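Local coordinates for protein 3',5'-cyclic-nucleotide phosphodiesterase 1 (Saccharomyces cerevisiae S288C, PDB 4OJX) that belongs to the class-II phosphodiesterases of the metallo-hydrolase clan, and binds zinc ions and guanosine-5'-monophosphate, at residues Gly120-Tyr125 with Asn149-Thr154; Pro142-Gln147 with Arg184-Lys189; Ile276-Ser281 with Gly293-Ile298. All coordinates share one frame; numbering follows the deposited sequence.

Contact 1: residues Gly120-Tyr125 with Asn149-Thr154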
loop_
_atom_site.group_PDB
_atom_site.type_symbol
_atom_site.label_atom_id
_atom_site.label_comp_id
_atom_site.label_asym_id
_atom_site.label_seq_id
_atom_site.Cartn_x
_atom_site.Cartn_y
_atom_site.Cartn_z
ATOM N N GLY A 120 13.663 -13.722 -5.471
ATOM C CA GLY A 120 13.260 -14.634 -6.531
ATOM C C GLY A 120 12.136 -14.130 -7.429
ATOM O O GLY A 120 11.938 -14.695 -8.511
ATOM N N ILE A 121 11.404 -13.095 -6.987
ATOM C CA ILE A 121 10.301 -12.497 -7.762
ATOM C C ILE A 121 10.943 -11.552 -8.758
ATOM O O ILE A 121 11.158 -10.364 -8.454
ATOM C CB ILE A 121 9.289 -11.740 -6.850
ATOM C CG1 ILE A 121 8.757 -12.636 -5.727
ATOM C CG2 ILE A 121 8.141 -11.141 -7.662
ATOM C CD1 ILE A 121 7.663 -12.011 -4.897
ATOM N N THR A 122 11.269 -12.095 -9.932
ATOM C CA THR A 122 12.064 -11.378 -10.939
ATOM C C THR A 122 11.341 -10.927 -12.214
ATOM O O THR A 122 11.949 -10.235 -13.032
ATOM C CB THR A 122 13.207 -12.263 -11.442
ATOM O OG1 THR A 122 12.646 -13.375 -12.153
ATOM C CG2 THR A 122 14.083 -12.748 -10.289
ATOM N N ASP A 123 10.097 -11.356 -12.426
ATOM C CA ASP A 123 9.302 -10.851 -13.551
ATOM C C ASP A 123 7.916 -10.512 -13.025
ATOM O O ASP A 123 7.283 -11.341 -12.393
ATOM C CB ASP A 123 9.130 -11.895 -14.685
ATOM C CG ASP A 123 10.420 -12.219 -15.445
ATOM O OD1 ASP A 123 10.886 -11.407 -16.260
ATOM O OD2 ASP A 123 10.908 -13.348 -15.280
ATOM N N TYR A 124 7.447 -9.308 -13.331
ATOM C CA TYR A 124 6.068 -8.894 -13.067
ATOM C C TYR A 124 5.354 -8.734 -14.396
ATOM O O TYR A 124 5.917 -8.163 -15.337
ATOM C CB TYR A 124 6.014 -7.536 -12.379
ATOM C CG TYR A 124 6.560 -7.440 -10.987
ATOM C CD1 TYR A 124 7.930 -7.365 -10.752
ATOM C CD2 TYR A 124 5.699 -7.359 -9.903
ATOM C CE1 TYR A 124 8.419 -7.240 -9.461
ATOM C CE2 TYR A 124 6.171 -7.235 -8.610
ATOM C CZ TYR A 124 7.529 -7.178 -8.394
ATOM O OH TYR A 124 8.007 -7.021 -7.109
ATOM N N TYR A 125 4.117 -9.217 -14.454
ATOM C CA TYR A 125 3.240 -8.984 -15.588
ATOM C C TYR A 125 2.121 -8.098 -15.087
ATOM O O TYR A 125 1.261 -8.538 -14.327
ATOM C CB TYR A 125 2.725 -10.313 -16.171
ATOM C CG TYR A 125 3.853 -11.104 -16.785
ATOM C CD1 TYR A 125 4.619 -11.971 -16.021
ATOM C CD2 TYR A 125 4.188 -10.934 -18.122
ATOM C CE1 TYR A 125 5.682 -12.668 -16.572
ATOM C CE2 TYR A 125 5.246 -11.618 -18.683
ATOM C CZ TYR A 125 5.987 -12.485 -17.907
ATOM O OH TYR A 125 7.054 -13.175 -18.448
ATOM N N ASN A 149 25.617 -8.869 -6.338
ATOM C CA ASN A 149 25.292 -9.987 -7.227
ATOM C C ASN A 149 23.775 -10.199 -7.299
ATOM O O ASN A 149 23.261 -11.301 -7.072
ATOM C CB ASN A 149 26.030 -11.267 -6.801
ATOM C CG ASN A 149 25.706 -11.695 -5.376
ATOM O OD1 ASN A 149 25.689 -10.878 -4.453
ATOM N ND2 ASN A 149 25.456 -12.987 -5.194
ATOM N N SER A 150 23.073 -9.121 -7.636
ATOM C CA SER A 150 21.620 -9.061 -7.550
ATOM C C SER A 150 20.903 -9.763 -8.693
ATOM O O SER A 150 21.346 -9.722 -9.843
ATOM C CB SER A 150 21.168 -7.600 -7.500
ATOM O OG SER A 150 21.602 -6.905 -8.655
ATOM N N LYS A 151 19.790 -10.405 -8.356
ATOM C CA LYS A 151 18.836 -10.868 -9.350
ATOM C C LYS A 151 18.070 -9.644 -9.867
ATOM O O LYS A 151 17.475 -8.899 -9.084
ATOM C CB LYS A 151 17.871 -11.893 -8.743
ATOM C CG LYS A 151 18.529 -13.177 -8.248
ATOM C CD LYS A 151 17.485 -14.162 -7.734
ATOM C CE LYS A 151 18.120 -15.277 -6.916
ATOM N NZ LYS A 151 17.140 -15.923 -5.993
ATOM N N LYS A 152 18.116 -9.431 -11.178
ATOM C CA LYS A 152 17.463 -8.277 -11.807
ATOM C C LYS A 152 15.980 -8.544 -12.028
ATOM O O LYS A 152 15.587 -9.681 -12.307
ATOM C CB LYS A 152 18.127 -7.938 -13.139
ATOM C CG LYS A 152 19.608 -7.612 -13.026
ATOM C CD LYS A 152 20.151 -7.052 -14.328
ATOM C CE LYS A 152 21.635 -6.747 -14.211
ATOM N NZ LYS A 152 22.140 -6.017 -15.406
ATOM N N LYS A 153 15.167 -7.496 -11.904
ATOM C CA LYS A 153 13.718 -7.617 -12.098
ATOM C C LYS A 153 13.250 -6.900 -13.354
ATOM O O LYS A 153 13.751 -5.831 -13.704
ATOM C CB LYS A 153 12.940 -7.069 -10.901
ATOM C CG LYS A 153 13.220 -7.740 -9.557
ATOM C CD LYS A 153 12.176 -7.281 -8.546
ATOM C CE LYS A 153 12.638 -7.375 -7.101
ATOM N NZ LYS A 153 12.445 -8.725 -6.531
ATOM N N THR A 154 12.273 -7.507 -14.018
ATOM C CA THR A 154 11.684 -6.972 -15.228
ATOM C C THR A 154 10.186 -6.803 -15.030
ATOM O O THR A 154 9.505 -7.702 -14.512
ATOM C CB THR A 154 11.962 -7.885 -16.435
ATOM O OG1 THR A 154 13.380 -8.043 -16.575
ATOM C CG2 THR A 154 11.397 -7.275 -17.715
HETATM O O HOH W 1 14.229 -10.028 -14.770
#
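Thr122 and Tyr124 grip Thr154 from the neighbouring strand in parallel pairing: Thr154 N donates to Thr122 O at 2.9 Å, and Tyr124 N donates to Thr154 O, also at 2.9 Å, in a nearly straight bond (168°). Thr122 O is further used by the CA-H of Lys153 and by a water that also donates to Lys152 O and accepts from Thr154 OG1 at 2.8 Å, so one solvent molecule ties the start of the pairing together. Lys153 sends its aliphatic chain across the carbonyl of Ile121, and its CD reaches the edge of the Tyr124 ring, 3.9 Å from CE1 and in the ring plane. A bend at the last torsion (chi4 -84°) then brings the ammonium back, so that Lys153 NZ bonds to Ile121 O at 2.8 Å from 30° outside the carbonyl plane; the same amine makes a cation-pi contact with Phe118. Asp123 and Thr154 stand side by side and point the same way, with Asp123 OD1 3.7 Å from Thr154 CB; the carboxylate is held by Trp156 and Thr200. The contact closes the beta-alpha-beta unit of strand 121-125, helix 135-140 and strand 153-157. Within its mixed sheet, strand 121-125 has strand 35-38 as its other neighbour, while strand 153-157 is flanked on its other side by strand 186-190.

Contact 2: residues Pro142-Gln147 with Arg184-Lys189. With 5GP (guanosine-5'-monophosphate), chain C.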
loop_
_atom_site.group_PDB
_atom_site.type_symbol
_atom_site.label_atom_id
_atom_site.label_comp_id
_atom_site.label_asym_id
_atom_site.label_seq_id
_atom_site.Cartn_x
_atom_site.Cartn_y
_atom_site.Cartn_z
ATOM N N PRO A 142 13.299 -0.814 -4.204
ATOM C CA PRO A 142 14.682 -0.568 -3.767
ATOM C C PRO A 142 15.377 -1.788 -3.165
ATOM O O PRO A 142 16.607 -1.785 -3.062
ATOM C CB PRO A 142 14.529 0.553 -2.733
ATOM C CG PRO A 142 13.270 1.249 -3.136
ATOM C CD PRO A 142 12.368 0.135 -3.577
ATOM N N SER A 143 14.623 -2.828 -2.813
ATOM C CA SER A 143 15.221 -4.078 -2.340
ATOM C C SER A 143 16.202 -4.666 -3.353
ATOM O O SER A 143 17.113 -5.399 -2.969
ATOM C CB SER A 143 14.143 -5.114 -2.019
ATOM O OG SER A 143 13.479 -5.553 -3.190
ATOM N N ILE A 144 16.021 -4.343 -4.636
ATOM C CA ILE A 144 16.889 -4.844 -5.699
ATOM C C ILE A 144 18.354 -4.436 -5.460
ATOM O O ILE A 144 19.270 -5.103 -5.942
ATOM C CB ILE A 144 16.387 -4.394 -7.091
ATOM C CG1 ILE A 144 14.979 -4.935 -7.356
ATOM C CG2 ILE A 144 17.313 -4.881 -8.187
ATOM C CD1 ILE A 144 14.185 -4.188 -8.415
ATOM N N TYR A 145 18.573 -3.379 -4.678
ATOM C CA TYR A 145 19.928 -2.857 -4.429
ATOM C C TYR A 145 20.614 -3.357 -3.160
ATOM O O TYR A 145 21.707 -2.891 -2.821
ATOM C CB TYR A 145 19.904 -1.333 -4.442
ATOM C CG TYR A 145 19.346 -0.780 -5.721
ATOM C CD1 TYR A 145 20.033 -0.930 -6.925
ATOM C CD2 TYR A 145 18.118 -0.127 -5.737
ATOM C CE1 TYR A 145 19.517 -0.439 -8.108
ATOM C CE2 TYR A 145 17.593 0.376 -6.916
ATOM C CZ TYR A 145 18.297 0.217 -8.098
ATOM O OH TYR A 145 17.777 0.714 -9.271
ATOM N N GLU A 146 19.995 -4.307 -2.469
ATOM C CA GLU A 146 20.584 -4.882 -1.259
ATOM C C GLU A 146 21.879 -5.666 -1.493
ATOM O O GLU A 146 22.720 -5.757 -0.596
ATOM C CB GLU A 146 19.565 -5.755 -0.527
ATOM C CG GLU A 146 18.628 -4.972 0.374
ATOM C CD GLU A 146 19.348 -4.224 1.486
ATOM O OE1 GLU A 146 20.429 -4.674 1.932
ATOM O OE2 GLU A 146 18.825 -3.181 1.928
ATOM N N GLN A 147 22.037 -6.221 -2.695
ATOM C CA GLN A 147 23.205 -7.046 -3.022
ATOM C C GLN A 147 23.833 -6.672 -4.366
ATOM O O GLN A 147 23.136 -6.233 -5.285
ATOM C CB GLN A 147 22.852 -8.542 -2.978
ATOM C CG GLN A 147 21.844 -9.017 -4.024
ATOM C CD GLN A 147 20.410 -8.601 -3.729
ATOM O OE1 GLN A 147 20.058 -8.298 -2.589
ATOM N NE2 GLN A 147 19.572 -8.598 -4.761
ATOM N N ARG A 184 20.838 -1.405 -14.539
ATOM C CA ARG A 184 19.604 -1.916 -15.152
ATOM C C ARG A 184 19.017 -3.098 -14.379
ATOM O O ARG A 184 18.519 -4.068 -14.966
ATOM C CB ARG A 184 19.812 -2.247 -16.644
ATOM C CG ARG A 184 20.349 -1.090 -17.485
ATOM C CD ARG A 184 19.335 0.041 -17.608
ATOM N NE ARG A 184 19.905 1.268 -18.168
ATOM C CZ ARG A 184 19.779 1.654 -19.435
ATOM N NH1 ARG A 184 19.107 0.911 -20.308
ATOM N NH2 ARG A 184 20.335 2.791 -19.835
ATOM N N LYS A 185 19.061 -2.991 -13.054
ATOM C CA LYS A 185 18.517 -4.027 -12.174
ATOM C C LYS A 185 16.986 -4.014 -12.160
ATOM O O LYS A 185 16.366 -4.979 -11.725
ATOM C CB LYS A 185 19.067 -3.878 -10.752
ATOM C CG LYS A 185 20.563 -4.130 -10.608
ATOM C CD LYS A 185 21.012 -3.944 -9.165
ATOM C CE LYS A 185 22.528 -3.856 -9.046
ATOM N NZ LYS A 185 22.977 -3.766 -7.627
ATOM N N LEU A 186 16.394 -2.917 -12.628
ATOM C CA LEU A 186 14.957 -2.839 -12.866
ATOM C C LEU A 186 14.739 -2.384 -14.300
ATOM O O LEU A 186 15.219 -1.320 -14.692
ATOM C CB LEU A 186 14.287 -1.872 -11.882
ATOM C CG LEU A 186 12.754 -1.849 -11.938
ATOM C CD1 LEU A 186 12.171 -3.184 -11.485
ATOM C CD2 LEU A 186 12.194 -0.709 -11.097
ATOM N N LYS A 187 14.027 -3.193 -15.080
ATOM C CA LYS A 187 13.757 -2.905 -16.484
ATOM C C LYS A 187 12.263 -2.911 -16.767
ATOM O O LYS A 187 11.515 -3.666 -16.140
ATOM C CB LYS A 187 14.416 -3.959 -17.375
ATOM C CG LYS A 187 15.933 -3.971 -17.324
ATOM C CD LYS A 187 16.476 -4.919 -18.381
ATOM C CE LYS A 187 17.983 -5.073 -18.288
ATOM N NZ LYS A 187 18.393 -5.885 -17.106
ATOM N N LEU A 188 11.838 -2.067 -17.702
ATOM C CA LEU A 188 10.479 -2.072 -18.239
ATOM C C LEU A 188 10.511 -2.635 -19.651
ATOM O O LEU A 188 11.310 -2.188 -20.478
ATOM C CB LEU A 188 9.901 -0.656 -18.280
ATOM C CG LEU A 188 9.623 0.068 -16.960
ATOM C CD1 LEU A 188 9.409 1.553 -17.186
ATOM C CD2 LEU A 188 8.393 -0.499 -16.280
ATOM N N LYS A 189 9.656 -3.614 -19.933
ATOM C CA LYS A 189 9.615 -4.234 -21.258
ATOM C C LYS A 189 8.193 -4.382 -21.760
ATOM O O LYS A 189 7.283 -4.766 -21.014
ATOM C CB LYS A 189 10.326 -5.589 -21.255
ATOM C CG LYS A 189 11.835 -5.481 -21.117
ATOM C CD LYS A 189 12.508 -6.834 -21.248
ATOM C CE LYS A 189 13.985 -6.737 -20.907
ATOM N NZ LYS A 189 14.677 -8.029 -21.153
HETATM P P 5GP C . 11.964 6.992 0.127
HETATM O O1P 5GP C . 13.247 6.347 0.443
HETATM O O2P 5GP C . 12.097 8.435 -0.285
HETATM O O3P 5GP C . 10.965 6.764 1.229
HETATM O "O5'" 5GP C . 11.497 6.181 -1.145
HETATM C "C5'" 5GP C . 12.364 6.203 -2.332
HETATM C "C4'" 5GP C . 13.376 5.016 -2.460
HETATM O "O4'" 5GP C . 14.164 5.176 -3.669
HETATM C "C3'" 5GP C . 14.408 5.018 -1.328
HETATM O "O3'" 5GP C . 14.157 3.904 -0.468
HETATM C "C2'" 5GP C . 15.793 4.887 -1.947
HETATM O "O2'" 5GP C . 16.450 3.696 -1.456
HETATM C "C1'" 5GP C . 15.538 4.736 -3.436
HETATM N N9 5GP C . 16.507 5.561 -4.238
HETATM C C8 5GP C . 16.391 6.876 -4.419
HETATM N N7 5GP C . 17.397 7.288 -5.180
HETATM C C5 5GP C . 18.151 6.232 -5.472
HETATM C C6 5GP C . 19.269 6.127 -6.198
HETATM O O6 5GP C . 19.776 7.114 -6.733
HETATM N N1 5GP C . 19.881 4.881 -6.360
HETATM C C2 5GP C . 19.292 3.773 -5.747
HETATM N N2 5GP C . 19.860 2.580 -5.885
HETATM N N3 5GP C . 18.166 3.935 -5.027
HETATM C C4 5GP C . 17.600 5.154 -4.890
#
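With chi1 near -61°, Ile144 holds CG2 anti to the backbone N and sets this methyl against Lys185, while CG1 runs on to carry CD1 to Leu186. The contact lays the 3-10 turn that includes Pro142 to Tyr145 against the start of strand 186-190, the edge strand, within this chain, of one of the two large sheets of the metallo-beta-lactamase-type fold; backbone bonds such as Tyr145 N to Pro142 O define the turn. Ile144 CG2 lies only 3.3 Å from Lys185 CB, unusually close for two carbons, as the side chains run antiparallel past one another. Ile144 meets Leu186 at about a right angle, CD1 to CD1 at 3.8 Å. Beyond CG the lysine chain is extended, which takes Lys185 CD to 3.9 Å from Tyr145 CD1 and its amine on to the loop that follows, where Lys185 NZ makes a weak bond to Gln147 O (3.4 Å). The Tyr145 ring also packs against a guanosine-5'-monophosphate that is hydrogen-bonded to His294 and Lys328 of the second subunit, so the turn borders a nucleotide held by the neighbouring chain. The ligand's amino N2 sits over the centre of the Tyr145 ring, 3.1 Å above its plane and 3.2 Å from CD2.

Contact 3: residues Ile276-Ser281 with Gly293-Ile298. With 5GP (guanosine-5'-monophosphate), chain B.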
loop_
_atom_site.group_PDB
_atom_site.type_symbol
_atom_site.label_atom_id
_atom_site.label_comp_id
_atom_site.label_asym_id
_atom_site.label_seq_id
_atom_site.Cartn_x
_atom_site.Cartn_y
_atom_site.Cartn_z
ATOM N N ILE A 276 -9.440 -19.584 -14.069
ATOM C CA ILE A 276 -9.474 -18.177 -14.453
ATOM C C ILE A 276 -9.604 -17.342 -13.192
ATOM O O ILE A 276 -10.520 -17.566 -12.397
ATOM C CB ILE A 276 -10.582 -17.840 -15.490
ATOM C CG1 ILE A 276 -10.584 -16.336 -15.801
ATOM C CG2 ILE A 276 -11.940 -18.361 -15.061
ATOM C CD1 ILE A 276 -11.346 -15.945 -17.044
ATOM N N LEU A 277 -8.664 -16.414 -13.011
ATOM C CA LEU A 277 -8.693 -15.463 -11.904
ATOM C C LEU A 277 -9.228 -14.163 -12.461
ATOM O O LEU A 277 -8.548 -13.483 -13.224
ATOM C CB LEU A 277 -7.300 -15.256 -11.311
ATOM C CG LEU A 277 -6.829 -16.239 -10.237
ATOM C CD1 LEU A 277 -6.729 -17.654 -10.781
ATOM C CD2 LEU A 277 -5.483 -15.809 -9.651
ATOM N N VAL A 278 -10.461 -13.834 -12.097
ATOM C CA VAL A 278 -11.155 -12.726 -12.734
ATOM C C VAL A 278 -11.959 -11.972 -11.687
ATOM O O VAL A 278 -12.504 -12.568 -10.756
ATOM C CB VAL A 278 -12.053 -13.207 -13.911
ATOM C CG1 VAL A 278 -13.096 -14.213 -13.435
ATOM C CG2 VAL A 278 -12.692 -12.027 -14.634
ATOM N N GLU A 279 -12.056 -10.659 -11.848
ATOM C CA GLU A 279 -12.730 -9.852 -10.853
ATOM C C GLU A 279 -14.240 -10.043 -10.814
ATOM O O GLU A 279 -14.890 -10.344 -11.822
ATOM C CB GLU A 279 -12.447 -8.367 -11.064
ATOM C CG GLU A 279 -13.082 -7.745 -12.304
ATOM C CD GLU A 279 -13.469 -6.306 -12.059
ATOM O OE1 GLU A 279 -12.736 -5.411 -12.523
ATOM O OE2 GLU A 279 -14.493 -6.075 -11.377
ATOM N N CYS A 280 -14.792 -9.814 -9.631
ATOM C CA CYS A 280 -16.171 -9.382 -9.526
ATOM C C CYS A 280 -16.176 -8.344 -8.418
ATOM O O CYS A 280 -16.387 -8.672 -7.249
ATOM C CB CYS A 280 -17.117 -10.543 -9.231
ATOM S SG CYS A 280 -18.847 -10.094 -9.505
ATOM N N SER A 281 -15.895 -7.092 -8.774
ATOM C CA SER A 281 -15.675 -6.059 -7.759
ATOM C C SER A 281 -16.888 -5.791 -6.891
ATOM O O SER A 281 -16.742 -5.483 -5.712
ATOM C CB SER A 281 -15.248 -4.740 -8.400
ATOM O OG SER A 281 -13.969 -4.822 -8.996
ATOM N N GLY A 293 -16.135 0.637 -14.646
ATOM C CA GLY A 293 -14.931 -0.048 -15.115
ATOM C C GLY A 293 -14.788 -1.485 -14.627
ATOM O O GLY A 293 -13.751 -2.108 -14.845
ATOM N N HIS A 294 -15.828 -2.016 -13.980
ATOM C CA HIS A 294 -15.746 -3.307 -13.294
ATOM C C HIS A 294 -16.893 -4.206 -13.627
ATOM O O HIS A 294 -17.805 -3.823 -14.378
ATOM C CB HIS A 294 -15.696 -3.090 -11.784
ATOM C CG HIS A 294 -14.438 -2.430 -11.314
ATOM N ND1 HIS A 294 -13.225 -2.998 -11.469
ATOM C CD2 HIS A 294 -14.229 -1.216 -10.688
ATOM C CE1 HIS A 294 -12.291 -2.183 -10.966
ATOM N NE2 HIS A 294 -12.908 -1.091 -10.488
ATOM N N LEU A 295 -16.851 -5.403 -13.049
ATOM C CA LEU A 295 -17.917 -6.384 -13.180
ATOM C C LEU A 295 -18.753 -6.491 -11.917
ATOM O O LEU A 295 -18.283 -6.233 -10.806
ATOM C CB LEU A 295 -17.359 -7.768 -13.546
ATOM C CG LEU A 295 -16.551 -7.892 -14.837
ATOM C CD1 LEU A 295 -15.979 -9.299 -14.965
ATOM C CD2 LEU A 295 -17.365 -7.540 -16.077
ATOM N N SER A 296 -20.015 -6.863 -12.119
ATOM C CA SER A 296 -20.891 -7.361 -11.064
ATOM C C SER A 296 -21.299 -8.773 -11.486
ATOM O O SER A 296 -20.967 -9.188 -12.597
ATOM C CB SER A 296 -22.112 -6.453 -10.891
ATOM O OG SER A 296 -23.027 -6.672 -11.946
ATOM N N PRO A 297 -22.012 -9.520 -10.616
ATOM C CA PRO A 297 -22.253 -10.920 -10.950
ATOM C C PRO A 297 -22.971 -11.171 -12.275
ATOM O O PRO A 297 -22.627 -12.134 -12.964
ATOM C CB PRO A 297 -23.073 -11.421 -9.753
ATOM C CG PRO A 297 -22.544 -10.598 -8.620
ATOM C CD PRO A 297 -22.434 -9.233 -9.233
ATOM N N ILE A 298 -23.931 -10.325 -12.650
ATOM C CA ILE A 298 -24.629 -10.541 -13.915
ATOM C C ILE A 298 -23.680 -10.368 -15.102
ATOM O O ILE A 298 -23.738 -11.138 -16.062
ATOM C CB ILE A 298 -25.910 -9.674 -14.049
ATOM C CG1 ILE A 298 -26.657 -9.988 -15.354
ATOM C CG2 ILE A 298 -25.606 -8.186 -13.922
ATOM C CD1 ILE A 298 -27.094 -11.435 -15.480
HETATM P P 5GP B . -10.163 0.289 -9.417
HETATM O O1P 5GP B . -11.580 0.391 -9.039
HETATM O O2P 5GP B . -9.927 0.335 -10.904
HETATM O O3P 5GP B . -9.510 -0.881 -8.734
HETATM O "O5'" 5GP B . -9.568 1.618 -8.806
HETATM C "C5'" 5GP B . -10.113 2.898 -9.280
HETATM C "C4'" 5GP B . -11.267 3.510 -8.419
HETATM O "O4'" 5GP B . -11.706 4.762 -9.010
HETATM C "C3'" 5GP B . -12.517 2.626 -8.424
HETATM O "O3'" 5GP B . -12.685 2.049 -7.127
HETATM C "C2'" 5GP B . -13.718 3.502 -8.755
HETATM O "O2'" 5GP B . -14.680 3.461 -7.675
HETATM C "C1'" 5GP B . -13.153 4.906 -8.865
HETATM N N9 5GP B . -13.738 5.634 -10.045
HETATM C C8 5GP B . -13.342 5.447 -11.304
HETATM N N7 5GP B . -14.048 6.249 -12.091
HETATM C C5 5GP B . -14.893 6.935 -11.328
HETATM C C6 5GP B . -15.809 7.857 -11.644
HETATM O O6 5GP B . -15.986 8.205 -12.812
HETATM N N1 5GP B . -16.585 8.443 -10.639
HETATM C C2 5GP B . -16.370 8.037 -9.320
HETATM N N2 5GP B . -17.100 8.577 -8.351
HETATM N N3 5GP B . -15.435 7.104 -9.058
HETATM C C4 5GP B . -14.703 6.558 -10.053
#
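Glu279 and His294 cross at about a right angle, with the carboxylate and imidazole planes turned 46° apart. The link between them is nonetheless straight: His294 ND1 donates to Glu279 OE1 at 2.7 Å (177°), in the plane of the ring and onto the syn lone pair of the oxygen. The other carboxylate oxygen gathers three donors. Leu295 N reaches Glu279 OE2 at 3.0 Å from above the carboxylate plane, Ser281 OG at 2.7 Å likewise from out of plane, and Ser281 N arrives on the anti side. With Val245 N bonded to OE1 as well, the carboxylate is fixed against rotation, and it in turn sets the turn of the imidazole. Ser281 also covers one face of His294, its OG 3.1 Å above the ring plane toward the rim and its CB over the same ring in a CH-pi contact; the hydroxyl has a further bond to His326. Farther along, Cys280 SG packs on Pro297 CD at 3.7 Å, at the start of helix 297-311. The far edge of the imidazole faces the bound guanosine-5'-monophosphate, where His294 NE2 meets O1P in a bond modelled as very short and of doubtful exact length. A buried His-carboxylate pair thus presents a histidine to the nucleotide's phosphate, with a zinc ion about 5 Å from its side chain, consistent with the metal-containing pocket of the metallo-beta-lactamase fold.

In the fold
Contacts 1 and 2 are neighbours, their centres about 7 Å apart, and belong to one mixed sheet: strand 153-157 pairs with 121-125 in the first and, through probable bonds such as Lys153 N to Lys185 O, with 186-190 of the second. Both are only partly buried, toward the edge of the fold. Contact 3 lies on the opposite side of the chain's centre, about 29 and 33 Å from them between centres, and is wholly buried on the other large sheet. Chemistry follows place: backbone pairing with a bridging water in contact 1, apolar and lysine-chain packing in contact 2, and a dense carboxylate-imidazole network in contact 3. Contacts 2 and 3 each touch a nucleotide.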